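Local coordinates for membrane protein (Acinetobacter baumannii AB307-0294, PDB 5DL5) that forms a beta-barrel of the OprD porin family in the outer membrane and probably lets small molecules, antibiotics among them, into the cell, at residues Y38-G46 against Q409-N417; A180-D188 against Y306-Q314. All coordinates share one frame; numbering follows the deposited sequence.

Interaction 1: residues Y38-G46 against Q409-N417; sequences YLTRDKKQG and QGAYIGDTN. With C8E ((hydroxyethyloxy)tri(ethyloxy)octane), chain B.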
loop_
_atom_site.group_PDB
_atom_site.type_symbol
_atom_site.label_atom_id
_atom_site.label_comp_id
_atom_site.label_asym_id
_atom_site.label_seq_id
_atom_site.Cartn_x
_atom_site.Cartn_y
_atom_site.Cartn_z
ATOM N N TYR A 38 -11.994 3.301 -12.156
ATOM C CA TYR A 38 -11.647 4.037 -13.342
ATOM C C TYR A 38 -10.305 4.661 -13.034
ATOM O O TYR A 38 -10.208 5.396 -12.016
ATOM C CB TYR A 38 -12.639 5.153 -13.427
ATOM C CG TYR A 38 -12.485 6.098 -14.590
ATOM C CD1 TYR A 38 -11.627 7.196 -14.531
ATOM C CD2 TYR A 38 -13.253 5.947 -15.737
ATOM C CE1 TYR A 38 -11.503 8.080 -15.597
ATOM C CE2 TYR A 38 -13.122 6.828 -16.815
ATOM C CZ TYR A 38 -12.236 7.884 -16.718
ATOM O OH TYR A 38 -12.121 8.720 -17.792
ATOM N N LEU A 39 -9.287 4.414 -13.863
ATOM C CA LEU A 39 -7.998 5.045 -13.695
ATOM C C LEU A 39 -7.451 5.308 -15.095
ATOM O O LEU A 39 -7.293 4.394 -15.907
ATOM C CB LEU A 39 -7.062 4.125 -12.892
ATOM C CG LEU A 39 -5.731 4.677 -12.367
ATOM C CD1 LEU A 39 -5.114 3.785 -11.210
ATOM C CD2 LEU A 39 -4.763 4.974 -13.477
ATOM N N THR A 40 -7.178 6.569 -15.376
ATOM C CA THR A 40 -6.576 6.961 -16.632
ATOM C C THR A 40 -5.356 7.859 -16.390
ATOM O O THR A 40 -5.344 8.742 -15.508
ATOM C CB THR A 40 -7.586 7.795 -17.510
ATOM O OG1 THR A 40 -7.830 9.059 -16.895
ATOM C CG2 THR A 40 -8.947 7.067 -17.731
ATOM N N ARG A 41 -4.368 7.726 -17.248
ATOM C CA ARG A 41 -3.152 8.574 -17.284
ATOM C C ARG A 41 -2.918 9.025 -18.738
ATOM O O ARG A 41 -2.692 8.167 -19.651
ATOM C CB ARG A 41 -1.975 7.716 -16.918
ATOM C CG ARG A 41 -1.991 7.331 -15.444
ATOM C CD ARG A 41 -0.600 6.992 -14.834
ATOM N NE ARG A 41 -0.845 6.566 -13.452
ATOM C CZ ARG A 41 0.019 5.946 -12.666
ATOM N NH1 ARG A 41 1.170 5.628 -13.102
ATOM N NH2 ARG A 41 -0.313 5.611 -11.456
ATOM N N ASP A 42 -3.022 10.349 -18.955
ATOM C CA ASP A 42 -2.748 10.998 -20.226
ATOM C C ASP A 42 -1.337 11.493 -20.204
ATOM O O ASP A 42 -0.969 12.278 -19.325
ATOM C CB ASP A 42 -3.711 12.158 -20.422
ATOM C CG ASP A 42 -5.179 11.669 -20.479
ATOM O OD1 ASP A 42 -5.454 10.438 -20.528
ATOM O OD2 ASP A 42 -6.102 12.502 -20.422
ATOM N N LYS A 43 -0.526 11.037 -21.124
ATOM C CA LYS A 43 0.918 11.372 -21.147
ATOM C C LYS A 43 1.279 12.166 -22.441
ATOM O O LYS A 43 0.446 12.338 -23.294
ATOM C CB LYS A 43 1.721 10.110 -20.916
ATOM C CG LYS A 43 1.294 9.336 -19.652
ATOM C CD LYS A 43 2.545 8.731 -19.081
ATOM C CE LYS A 43 2.269 7.760 -17.958
ATOM N NZ LYS A 43 3.484 7.007 -17.687
ATOM N N LYS A 44 2.478 12.712 -22.580
ATOM C CA LYS A 44 2.731 13.549 -23.775
ATOM C C LYS A 44 2.899 12.617 -25.047
ATOM O O LYS A 44 2.889 11.358 -24.935
ATOM C CB LYS A 44 3.801 14.596 -23.565
ATOM C CG LYS A 44 4.973 14.266 -22.657
ATOM C CD LYS A 44 6.082 15.326 -22.794
ATOM C CE LYS A 44 7.173 15.022 -21.803
ATOM N NZ LYS A 44 8.510 15.517 -22.183
ATOM N N GLN A 45 2.945 13.180 -26.250
ATOM C CA GLN A 45 3.129 12.361 -27.479
ATOM C C GLN A 45 4.399 11.473 -27.339
ATOM O O GLN A 45 5.348 11.846 -26.657
ATOM C CB GLN A 45 3.203 13.249 -28.754
ATOM C CG GLN A 45 4.594 13.730 -29.143
ATOM C CD GLN A 45 4.690 14.307 -30.548
ATOM O OE1 GLN A 45 3.895 13.989 -31.420
ATOM N NE2 GLN A 45 5.691 15.152 -30.767
ATOM N N GLY A 46 4.422 10.277 -27.908
ATOM C CA GLY A 46 5.605 9.417 -27.754
ATOM C C GLY A 46 5.580 8.652 -26.481
ATOM O O GLY A 46 6.347 7.728 -26.364
ATOM N N GLN A 409 11.566 10.860 -17.162
ATOM C CA GLN A 409 10.370 10.618 -17.946
ATOM C C GLN A 409 10.238 9.077 -17.954
ATOM O O GLN A 409 9.725 8.530 -17.007
ATOM C CB GLN A 409 10.467 11.256 -19.356
ATOM C CG GLN A 409 10.445 12.797 -19.370
ATOM C CD GLN A 409 9.209 13.422 -18.717
ATOM O OE1 GLN A 409 8.038 13.126 -19.097
ATOM N NE2 GLN A 409 9.466 14.377 -17.782
ATOM N N GLY A 410 10.786 8.404 -18.958
ATOM C CA GLY A 410 10.686 6.963 -19.097
ATOM C C GLY A 410 11.439 6.253 -17.965
ATOM O O GLY A 410 11.039 5.170 -17.572
ATOM N N ALA A 411 12.476 6.873 -17.384
ATOM C CA ALA A 411 13.027 6.358 -16.132
ATOM C C ALA A 411 12.045 6.192 -15.003
ATOM O O ALA A 411 12.405 5.481 -14.097
ATOM C CB ALA A 411 14.233 7.132 -15.644
ATOM N N TYR A 412 10.836 6.801 -15.012
ATOM C CA TYR A 412 9.928 6.650 -13.870
ATOM C C TYR A 412 8.477 6.672 -14.325
ATOM O O TYR A 412 8.016 5.664 -14.757
ATOM C CB TYR A 412 10.210 7.652 -12.737
ATOM C CG TYR A 412 9.425 7.416 -11.447
ATOM C CD1 TYR A 412 9.518 6.207 -10.745
ATOM C CD2 TYR A 412 8.572 8.344 -10.979
ATOM C CE1 TYR A 412 8.811 5.995 -9.599
ATOM C CE2 TYR A 412 7.844 8.137 -9.856
ATOM C CZ TYR A 412 7.942 6.974 -9.169
ATOM O OH TYR A 412 7.258 6.897 -8.034
ATOM N N ILE A 413 7.780 7.784 -14.325
ATOM C CA ILE A 413 6.405 7.860 -14.826
ATOM C C ILE A 413 6.332 8.762 -16.009
ATOM O O ILE A 413 5.819 8.415 -17.027
ATOM C CB ILE A 413 5.444 8.376 -13.707
ATOM C CG1 ILE A 413 5.354 7.293 -12.561
ATOM C CG2 ILE A 413 4.060 8.605 -14.274
ATOM C CD1 ILE A 413 4.749 7.818 -11.245
ATOM N N GLY A 414 6.854 9.972 -15.929
ATOM C CA GLY A 414 6.743 10.816 -17.134
ATOM C C GLY A 414 5.622 11.850 -16.896
ATOM O O GLY A 414 4.754 11.614 -16.044
ATOM N N ASP A 415 5.626 12.976 -17.649
ATOM C CA ASP A 415 4.593 13.971 -17.435
ATOM C C ASP A 415 3.198 13.343 -17.639
ATOM O O ASP A 415 2.998 12.650 -18.663
ATOM C CB ASP A 415 4.716 15.116 -18.410
ATOM C CG ASP A 415 5.945 15.968 -18.176
ATOM O OD1 ASP A 415 6.715 15.760 -17.256
ATOM O OD2 ASP A 415 6.083 16.906 -18.898
ATOM N N THR A 416 2.246 13.658 -16.756
ATOM C CA THR A 416 0.956 12.986 -16.668
ATOM C C THR A 416 -0.094 13.803 -15.976
ATOM O O THR A 416 0.187 14.479 -14.991
ATOM C CB THR A 416 1.102 11.701 -15.772
ATOM O OG1 THR A 416 1.999 10.783 -16.392
ATOM C CG2 THR A 416 -0.227 11.012 -15.506
ATOM N N ASN A 417 -1.304 13.669 -16.479
ATOM C CA ASN A 417 -2.524 14.067 -15.879
ATOM C C ASN A 417 -3.236 12.734 -15.607
ATOM O O ASN A 417 -3.668 12.059 -16.551
ATOM C CB ASN A 417 -3.321 14.957 -16.888
ATOM C CG ASN A 417 -2.476 16.209 -17.362
ATOM O OD1 ASN A 417 -1.468 16.607 -16.744
ATOM N ND2 ASN A 417 -2.875 16.801 -18.482
HETATM C C6 C8E B . 2.135 -4.047 -16.577
HETATM C C7 C8E B . 1.104 -2.885 -16.648
HETATM C C8 C8E B . 1.605 -1.559 -17.268
HETATM O O9 C8E B . 1.040 -0.338 -16.669
HETATM C C10 C8E B . 2.129 0.445 -16.189
HETATM C C11 C8E B . 2.521 -0.016 -14.774
HETATM O O12 C8E B . 3.228 0.987 -14.076
HETATM C C13 C8E B . 2.535 2.214 -13.805
HETATM C C14 C8E B . 1.915 2.184 -12.433
HETATM O O15 C8E B . 2.213 3.322 -11.628
HETATM C C16 C8E B . 3.585 3.676 -11.400
HETATM C C17 C8E B . 3.594 4.264 -9.990
HETATM O O18 C8E B . 2.263 4.830 -9.782
HETATM C C19 C8E B . 1.746 4.689 -8.452
HETATM C C20 C8E B . 0.434 5.449 -8.360
HETATM O O21 C8E B . -0.128 5.674 -7.035
HETATM O O HOH W 1 -6.187 10.986 -17.473
#
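Asp42 and Asn417 form an antiparallel hydrogen-bonded pair: Asp42 N donates to Asn417 O at 3.0 Å, nearly straight at 173°, and Asn417 N returns a bond to Asp42 O at 3.2 Å. Beyond this pair Lys43 takes over. Its side chain lies alongside that of Thr416 and heads in the same direction, with CE 3.4 Å from Thr416 OG1, and a bend at chi2 (-145°) lets NZ reach Ile413 O at 2.8 Å, tilted from that carbonyl plane. Thr416 OG1 itself donates to Gly414 O, from above the carbonyl plane. Arg41 CB lies 4.0 Å from Thr416 CG2, with CG and CD of the arginine alongside. The Asp42-Asn417 pair belongs to the seam between strand 29-43 and strand 416-428, where first and last strands meet and close the barrel. The Arg41 chain, extended from CG to NE, carries the guanidinium to a detergent molecule, where NH1 donates to C8E O15 (2.9 Å) and NH2 to C8E O18; NE makes a salt bridge with Glu418. Farther along, Lys44 CE lies 3.6 Å from Asp415 OD2. Asp415 is in turn clasped by Gln409, whose OE1 accepts from Asp415 N (2.8 Å) while NE2 donates to Asp415 OD1 from above the carboxylate plane. Asp415 OD1 also accepts from Ala404 N, and Gln409 NE2 also donates to Ser405 O.

Interaction 2: residues A180-D188 against Y306-Q314; sequences ADASGRGLD and YGQNADGFQ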
loop_
_atom_site.group_PDB
_atom_site.type_symbol
_atom_site.label_atom_id
_atom_site.label_comp_id
_atom_site.label_asym_id
_atom_site.label_seq_id
_atom_site.Cartn_x
_atom_site.Cartn_y
_atom_site.Cartn_z
ATOM N N ALA A 180 2.653 -14.584 -8.314
ATOM C CA ALA A 180 3.060 -13.576 -9.356
ATOM C C ALA A 180 2.864 -12.170 -8.879
ATOM O O ALA A 180 1.764 -11.749 -8.595
ATOM C CB ALA A 180 2.363 -13.812 -10.735
ATOM N N ASP A 181 3.964 -11.450 -8.719
ATOM C CA ASP A 181 3.928 -10.044 -8.270
ATOM C C ASP A 181 3.593 -9.165 -9.471
ATOM O O ASP A 181 3.154 -9.693 -10.498
ATOM C CB ASP A 181 5.287 -9.714 -7.579
ATOM C CG ASP A 181 6.469 -9.524 -8.541
ATOM O OD1 ASP A 181 6.393 -9.693 -9.804
ATOM O OD2 ASP A 181 7.560 -9.155 -8.021
ATOM N N ALA A 182 3.790 -7.845 -9.377
ATOM C CA ALA A 182 3.322 -6.882 -10.390
ATOM C C ALA A 182 4.113 -7.128 -11.643
ATOM O O ALA A 182 3.642 -6.782 -12.729
ATOM C CB ALA A 182 3.536 -5.394 -9.967
ATOM N N SER A 183 5.307 -7.658 -11.505
ATOM C CA SER A 183 6.054 -8.035 -12.670
ATOM C C SER A 183 5.858 -9.493 -13.156
ATOM O O SER A 183 6.562 -9.896 -14.092
ATOM C CB SER A 183 7.524 -7.800 -12.455
ATOM O OG SER A 183 7.770 -6.448 -12.061
ATOM N N GLY A 184 4.907 -10.259 -12.618
ATOM C CA GLY A 184 4.774 -11.646 -13.070
ATOM C C GLY A 184 5.794 -12.617 -12.439
ATOM O O GLY A 184 5.829 -13.741 -12.834
ATOM N N ARG A 185 6.560 -12.222 -11.426
ATOM C CA ARG A 185 7.605 -13.067 -10.887
ATOM C C ARG A 185 7.125 -13.592 -9.514
ATOM O O ARG A 185 6.445 -12.880 -8.736
ATOM C CB ARG A 185 8.907 -12.266 -10.725
ATOM C CG ARG A 185 9.608 -12.022 -12.073
ATOM C CD ARG A 185 10.939 -11.294 -11.994
ATOM N NE ARG A 185 10.834 -9.993 -11.279
ATOM C CZ ARG A 185 10.825 -8.772 -11.818
ATOM N NH1 ARG A 185 10.822 -8.611 -13.126
ATOM N NH2 ARG A 185 10.806 -7.668 -11.038
ATOM N N GLY A 186 7.506 -14.816 -9.180
ATOM C CA GLY A 186 6.992 -15.447 -7.925
ATOM C C GLY A 186 7.791 -15.084 -6.693
ATOM O O GLY A 186 8.865 -14.598 -6.829
ATOM N N LEU A 187 7.224 -15.231 -5.495
ATOM C CA LEU A 187 8.000 -15.116 -4.265
ATOM C C LEU A 187 8.788 -16.404 -3.949
ATOM O O LEU A 187 8.221 -17.541 -4.005
ATOM C CB LEU A 187 6.969 -14.841 -3.180
ATOM C CG LEU A 187 7.565 -14.523 -1.800
ATOM C CD1 LEU A 187 8.709 -13.477 -1.684
ATOM C CD2 LEU A 187 6.438 -14.254 -0.838
ATOM N N ASP A 188 10.010 -16.289 -3.501
ATOM C CA ASP A 188 10.758 -17.456 -2.958
ATOM C C ASP A 188 10.350 -17.623 -1.432
ATOM O O ASP A 188 9.560 -18.458 -1.112
ATOM C CB ASP A 188 12.270 -17.272 -3.189
ATOM C CG ASP A 188 13.113 -18.557 -2.783
ATOM O OD1 ASP A 188 12.561 -19.483 -2.177
ATOM O OD2 ASP A 188 14.346 -18.604 -3.031
ATOM N N TYR A 306 10.761 -0.243 -4.260
ATOM C CA TYR A 306 9.844 -1.189 -3.650
ATOM C C TYR A 306 8.922 -1.825 -4.724
ATOM O O TYR A 306 8.653 -1.287 -5.825
ATOM C CB TYR A 306 9.078 -0.584 -2.465
ATOM C CG TYR A 306 7.858 0.260 -2.880
ATOM C CD1 TYR A 306 8.002 1.563 -3.339
ATOM C CD2 TYR A 306 6.589 -0.276 -2.903
ATOM C CE1 TYR A 306 6.912 2.328 -3.758
ATOM C CE2 TYR A 306 5.543 0.457 -3.333
ATOM C CZ TYR A 306 5.705 1.743 -3.784
ATOM O OH TYR A 306 4.660 2.480 -4.278
ATOM N N GLY A 307 8.408 -2.987 -4.409
ATOM C CA GLY A 307 7.414 -3.575 -5.316
ATOM C C GLY A 307 7.985 -4.311 -6.479
ATOM O O GLY A 307 7.223 -4.805 -7.257
ATOM N N GLN A 308 9.293 -4.511 -6.581
ATOM C CA GLN A 308 9.890 -5.103 -7.750
ATOM C C GLN A 308 10.358 -6.555 -7.471
ATOM O O GLN A 308 10.966 -7.139 -8.339
ATOM C CB GLN A 308 11.115 -4.352 -8.181
ATOM C CG GLN A 308 11.015 -2.840 -8.358
ATOM C CD GLN A 308 9.932 -2.454 -9.312
ATOM O OE1 GLN A 308 8.964 -1.786 -8.966
ATOM N NE2 GLN A 308 10.028 -2.922 -10.443
ATOM N N ASN A 309 10.182 -7.060 -6.255
ATOM C CA ASN A 309 10.735 -8.411 -5.879
ATOM C C ASN A 309 9.757 -9.076 -4.927
ATOM O O ASN A 309 10.155 -9.472 -3.793
ATOM C CB ASN A 309 12.098 -8.161 -5.119
ATOM C CG ASN A 309 13.184 -7.494 -5.968
ATOM O OD1 ASN A 309 13.798 -8.166 -6.715
ATOM N ND2 ASN A 309 13.393 -6.184 -5.854
ATOM N N ALA A 310 8.463 -9.092 -5.277
ATOM C CA ALA A 310 7.455 -9.773 -4.537
ATOM C C ALA A 310 7.394 -9.338 -3.082
ATOM O O ALA A 310 7.230 -10.128 -2.186
ATOM C CB ALA A 310 7.615 -11.257 -4.705
ATOM N N ASP A 311 7.555 -8.035 -2.888
ATOM C CA ASP A 311 7.776 -7.432 -1.603
ATOM C C ASP A 311 6.651 -6.499 -1.157
ATOM O O ASP A 311 6.880 -5.715 -0.262
ATOM C CB ASP A 311 9.184 -6.695 -1.546
ATOM C CG ASP A 311 9.332 -5.646 -2.603
ATOM O OD1 ASP A 311 8.960 -5.895 -3.808
ATOM O OD2 ASP A 311 9.795 -4.511 -2.287
ATOM N N GLY A 312 5.476 -6.609 -1.785
ATOM C CA GLY A 312 4.379 -5.842 -1.367
ATOM C C GLY A 312 4.289 -4.571 -2.178
ATOM O O GLY A 312 5.148 -3.683 -2.061
ATOM N N PHE A 313 3.207 -4.488 -2.969
ATOM C CA PHE A 313 2.926 -3.308 -3.731
ATOM C C PHE A 313 2.589 -2.055 -2.899
ATOM O O PHE A 313 2.588 -0.987 -3.391
ATOM C CB PHE A 313 1.813 -3.680 -4.734
ATOM C CG PHE A 313 1.561 -2.661 -5.786
ATOM C CD1 PHE A 313 2.307 -2.668 -6.911
ATOM C CD2 PHE A 313 0.614 -1.704 -5.618
ATOM C CE1 PHE A 313 2.102 -1.733 -7.909
ATOM C CE2 PHE A 313 0.352 -0.786 -6.625
ATOM C CZ PHE A 313 1.097 -0.817 -7.764
ATOM N N GLN A 314 2.208 -2.160 -1.629
ATOM C CA GLN A 314 1.843 -1.060 -0.843
ATOM C C GLN A 314 2.876 -0.838 0.274
ATOM O O GLN A 314 2.568 -0.174 1.275
ATOM C CB GLN A 314 0.443 -1.315 -0.233
ATOM C CG GLN A 314 -0.294 -0.064 0.181
ATOM C CD GLN A 314 -1.799 -0.267 0.015
ATOM O OE1 GLN A 314 -2.291 -0.361 -1.062
ATOM N NE2 GLN A 314 -2.496 -0.443 1.109
HETATM O O HOH W 2 7.415 -6.685 -9.451
HETATM O O HOH W 3 4.580 -6.331 -6.780
#
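Asp181 reaches across to Ala310 with one carboxylate oxygen and braces its own turn with the other. A chi1 of 75° tucks CG over the backbone, flanked by N and C, and turns the carboxylate to the other loop, where OD2 accepts a bent bond from Ala310 N (2.9 Å) on its anti lone pair; OD1 takes Arg185 N at 3.0 Å from above the carboxylate plane. Arg185, just past the type I turn from Asp181 to Gly184, makes the second bond across: its chain bends at chi3 (-55°), and NH2 donates to Gln308 O at 2.8 Å, with that oxygen in the guanidinium plane. One face of the guanidinium rests on Ser183 CB. Both segments belong to loops between barrel strands, 160-171 to 190-200 and 289-300 to 332-341, and meet about 13 Å from the centre of the chain, consistent with porin loops that fold into the barrel and narrow its channel. Leu187 lays CD1 3.9 Å from Ala310 CB. Ala182 CB approaches Phe313 CD1 obliquely at 4.3 Å. Two waters bridge the loops, both donating to Gly307 O: one also bonds Ser183 OG, the other accepts from Ala182 N. Within the second loop Asp311 OD1 accepts from Asn309 N and OD2 from Gly307 N, and OD2 forms a salt bridge with Arg218.

The centres of interactions 1 and 2 lie 22 Å apart, and their nearest atoms come to about 6 Å without touching. Along the chain the order is 38-46, 180-188, 306-314, 409-417, with both segments of interaction 2 falling between those of interaction 1. Interaction 1 sits where the wall seam runs out into loops, joining strands from the two ends of the chain, whereas interaction 2 ties together two loops that link strands in between. Bound detergent lies near both, hydrogen-bonded to Arg41 in the first and about 6 Å from the side chain of Phe313 in the second. One contact helps close the barrel; the other probably helps shape the channel within it.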